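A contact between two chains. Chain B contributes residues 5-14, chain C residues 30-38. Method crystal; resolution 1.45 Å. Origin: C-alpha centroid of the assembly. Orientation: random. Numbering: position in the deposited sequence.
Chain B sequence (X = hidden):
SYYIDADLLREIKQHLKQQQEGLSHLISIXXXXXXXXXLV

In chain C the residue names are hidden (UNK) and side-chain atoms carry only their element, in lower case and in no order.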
# COMPACT_ATOMS: atom_id res chain seq x y z
N ASP B 5 2.41 -23.96 3.53
CA ASP B 5 3.65 -24.10 2.76
C ASP B 5 4.50 -22.85 2.91
O ASP B 5 4.02 -21.74 2.70
CB ASP B 5 3.35 -24.32 1.27
CG ASP B 5 2.67 -25.65 1.00
OD1 ASP B 5 3.04 -26.65 1.65
OD2 ASP B 5 1.78 -25.69 0.13
N ALA B 6 5.77 -23.03 3.25
CA ALA B 6 6.65 -21.89 3.44
C ALA B 6 6.77 -20.99 2.22
O ALA B 6 7.05 -19.81 2.36
CB ALA B 6 8.04 -22.37 3.87
N ASP B 7 6.56 -21.54 1.02
CA ASP B 7 6.83 -20.77 -0.19
C ASP B 7 5.76 -19.70 -0.43
O ASP B 7 5.94 -18.78 -1.23
CB ASP B 7 7.04 -21.68 -1.40
CG ASP B 7 5.77 -22.36 -1.85
OD1 ASP B 7 4.73 -22.22 -1.17
OD2 ASP B 7 5.82 -23.04 -2.90
N LEU B 8 4.66 -19.79 0.31
CA LEU B 8 3.68 -18.71 0.24
C LEU B 8 4.31 -17.35 0.62
O LEU B 8 3.91 -16.31 0.09
CB LEU B 8 2.49 -19.02 1.15
CG LEU B 8 1.30 -18.07 0.98
CD1 LEU B 8 0.76 -18.10 -0.45
CD2 LEU B 8 0.21 -18.45 1.96
N LEU B 9 5.28 -17.36 1.53
CA LEU B 9 5.96 -16.12 1.93
C LEU B 9 6.64 -15.44 0.76
O LEU B 9 6.69 -14.22 0.70
CB LEU B 9 7.02 -16.43 2.99
CG LEU B 9 6.56 -16.99 4.33
CD1 LEU B 9 7.73 -17.21 5.28
CD2 LEU B 9 5.55 -16.03 4.93
N ARG B 10 7.17 -16.23 -0.17
CA ARG B 10 7.85 -15.68 -1.33
C ARG B 10 6.87 -15.04 -2.30
O ARG B 10 7.17 -14.02 -2.93
CB ARG B 10 8.65 -16.77 -2.02
CG ARG B 10 9.52 -17.56 -1.07
CD ARG B 10 10.93 -17.05 -1.08
NE ARG B 10 11.83 -17.98 -1.75
CZ ARG B 10 13.02 -17.64 -2.25
NH1 ARG B 10 13.45 -16.39 -2.15
NH2 ARG B 10 13.76 -18.56 -2.83
N GLU B 11 5.69 -15.64 -2.45
CA GLU B 11 4.65 -15.05 -3.27
C GLU B 11 4.17 -13.73 -2.66
O GLU B 11 4.00 -12.73 -3.36
CB GLU B 11 3.46 -16.02 -3.43
CG GLU B 11 2.33 -15.51 -4.30
CD GLU B 11 1.26 -16.56 -4.62
OE1 GLU B 11 1.15 -17.55 -3.89
OE2 GLU B 11 0.50 -16.33 -5.59
N ILE B 12 3.96 -13.72 -1.35
CA ILE B 12 3.54 -12.51 -0.67
C ILE B 12 4.61 -11.43 -0.85
O ILE B 12 4.29 -10.29 -1.24
CB ILE B 12 3.28 -12.78 0.81
CG1 ILE B 12 2.07 -13.72 0.95
CG2 ILE B 12 3.03 -11.47 1.54
CD1 ILE B 12 1.90 -14.31 2.32
N LYS B 13 5.86 -11.77 -0.61
CA LYS B 13 6.95 -10.77 -0.69
C LYS B 13 7.07 -10.21 -2.10
O LYS B 13 7.36 -9.01 -2.28
CB LYS B 13 8.27 -11.38 -0.23
CG LYS B 13 9.39 -10.36 -0.12
CD LYS B 13 10.49 -10.81 0.82
CE LYS B 13 11.41 -11.78 0.16
NZ LYS B 13 12.08 -11.21 -1.05
N GLN B 14 6.83 -11.02 -3.12
CA GLN B 14 6.88 -10.54 -4.50
C GLN B 14 5.83 -9.45 -4.74
O GLN B 14 6.12 -8.42 -5.34
CB GLN B 14 6.67 -11.71 -5.47
CG GLN B 14 6.93 -11.37 -6.93
CD GLN B 14 5.70 -10.89 -7.67
OE1 GLN B 14 4.61 -11.46 -7.56
NE2 GLN B 14 5.88 -9.82 -8.44
N UNK C 30 9.00 -10.69 6.83
CA UNK C 30 8.94 -11.87 5.97
C UNK C 30 10.35 -12.35 5.62
O UNK C 30 10.59 -13.55 5.57
c UNK C 30 8.13 -11.56 4.70
c UNK C 30 8.22 -12.68 3.69
c UNK C 30 5.82 -10.76 3.95
c UNK C 30 6.66 -11.31 5.07
N UNK C 31 11.28 -11.43 5.37
CA UNK C 31 12.66 -11.85 5.13
C UNK C 31 13.22 -12.60 6.34
O UNK C 31 13.93 -13.59 6.18
c UNK C 31 14.12 -8.83 3.14
n UNK C 31 14.75 -7.13 1.43
c UNK C 31 14.03 -8.41 1.69
c UNK C 31 13.27 -10.06 3.42
c UNK C 31 13.56 -10.65 4.80
N UNK C 32 12.93 -12.13 7.55
CA UNK C 32 13.36 -12.82 8.77
C UNK C 32 12.79 -14.24 8.80
O UNK C 32 13.51 -15.18 9.11
o UNK C 32 14.68 -10.52 9.64
o UNK C 32 13.10 -9.93 11.04
c UNK C 32 12.89 -12.07 10.02
c UNK C 32 13.61 -10.75 10.24
N UNK C 33 11.50 -14.37 8.49
CA UNK C 33 10.83 -15.68 8.47
C UNK C 33 11.49 -16.60 7.46
O UNK C 33 11.64 -17.80 7.71
o UNK C 33 7.38 -14.34 8.67
c UNK C 33 8.49 -14.76 9.07
o UNK C 33 8.88 -14.59 10.24
c UNK C 33 9.35 -15.54 8.07
N UNK C 34 11.85 -16.07 6.30
CA UNK C 34 12.42 -16.90 5.24
C UNK C 34 13.83 -17.32 5.60
O UNK C 34 14.29 -18.40 5.24
c UNK C 34 10.74 -17.46 2.56
c UNK C 34 11.10 -16.09 3.15
c UNK C 34 12.42 -16.15 3.91
c UNK C 34 11.22 -15.05 2.07
N UNK C 35 14.54 -16.46 6.33
CA UNK C 35 15.86 -16.84 6.82
C UNK C 35 15.74 -18.07 7.72
O UNK C 35 16.55 -19.00 7.62
c UNK C 35 17.69 -13.46 7.55
c UNK C 35 16.51 -15.69 7.60
o UNK C 35 18.14 -12.47 6.93
c UNK C 35 17.10 -14.60 6.73
o UNK C 35 17.71 -13.56 8.80
N UNK C 36 14.73 -18.08 8.59
CA UNK C 36 14.57 -19.18 9.55
C UNK C 36 14.21 -20.50 8.85
O UNK C 36 14.64 -21.58 9.28
c UNK C 36 13.49 -18.82 10.58
o UNK C 36 12.93 -16.96 11.96
c UNK C 36 13.86 -17.61 11.43
o UNK C 36 15.07 -17.32 11.57
N UNK C 37 13.43 -20.40 7.78
CA UNK C 37 13.06 -21.55 6.95
C UNK C 37 14.26 -22.25 6.41
O UNK C 37 14.38 -23.48 6.48
c UNK C 37 12.28 -21.09 5.69
c UNK C 37 12.02 -22.26 4.75
c UNK C 37 10.98 -20.41 6.07
c UNK C 37 10.23 -21.17 7.06
N UNK C 38 15.14 -21.45 5.82
CA UNK C 38 16.33 -21.96 5.17
C UNK C 38 17.15 -22.85 6.10
O UNK C 38 17.82 -23.77 5.64
c UNK C 38 17.21 -20.81 4.67
n UNK C 38 16.17 -21.89 0.45
c UNK C 38 16.15 -20.35 2.44
c UNK C 38 16.30 -20.48 0.92
c UNK C 38 17.41 -20.77 3.17

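Position 30 of chain C carries four side-chain carbons, forked at the first, with one arm two carbons long. The short arm lies 3.7 Å from the backbone O of Leu B9, and the tip of the long arm lies 3.8 Å from CG2 of Ile B12. This β-branched hydrocarbon is Ile C30, and its CG2 also packs 4.0 Å from CB of Leu B9.

At position 31, four carbons run in a row and end in nitrogen, and the second carbon rests 3.9 Å from CD of Lys B13. This is Lys C31, and the two lysines meet through their aliphatic stems.

Position 32 has two carbons, the second bearing two oxygens, and is out of reach of the chain B stretch: Asp C32.

The same four atoms recur at position 33, but here CB points toward chain B and lies 3.6 Å from CD1 of Leu B9. The residue is Asp C33; it meets the leucine through its methylene carbon.

Position 34 shows four carbons forked at the second. Both terminal methyls lie 3.7 Å from CD of Arg B10; one is also 3.9 Å from CB of Leu B9, the other 3.8 Å from CE of Lys B13. The fork identifies Leu C34, with CD2 facing Leu B9 and CD1 facing Lys B13.

Position 35 has three carbons, the third carrying two oxygens, and touches nothing on the chain B stretch: Glu C35. Position 36, with two carbons and a terminal pair of oxygens, is Asp C36, likewise out of reach.

At position 37 four carbons fork at the first, with one arm two carbons long. The end of that arm approaches CB of Ala B6 to 4.1 Å. This is Ile C37, with CD1 as the contacting atom.

Position 38 has four carbons in a row ending in nitrogen; its last carbon comes no nearer than 4.9 Å, to NH2 of Arg B10. It is Lys C38.

The contact joins two helices running nearly antiparallel, at 153° between their directions, with axes 10.2 Å apart at closest approach. Ile C30, Leu C34 and Ile C37 recur at intervals of four and three residues, which places them along one side of their helix. Against them lie Ala B6, Leu B9, Ile B12 and Lys B13, with Leu B9 covered most. No hydrogen bond crosses between the stretches; the 505 Å² buried here reflects packing of hydrocarbon surfaces, including the stems of charged residues.

Chain C, residues 30-38: IKDDLEDIK
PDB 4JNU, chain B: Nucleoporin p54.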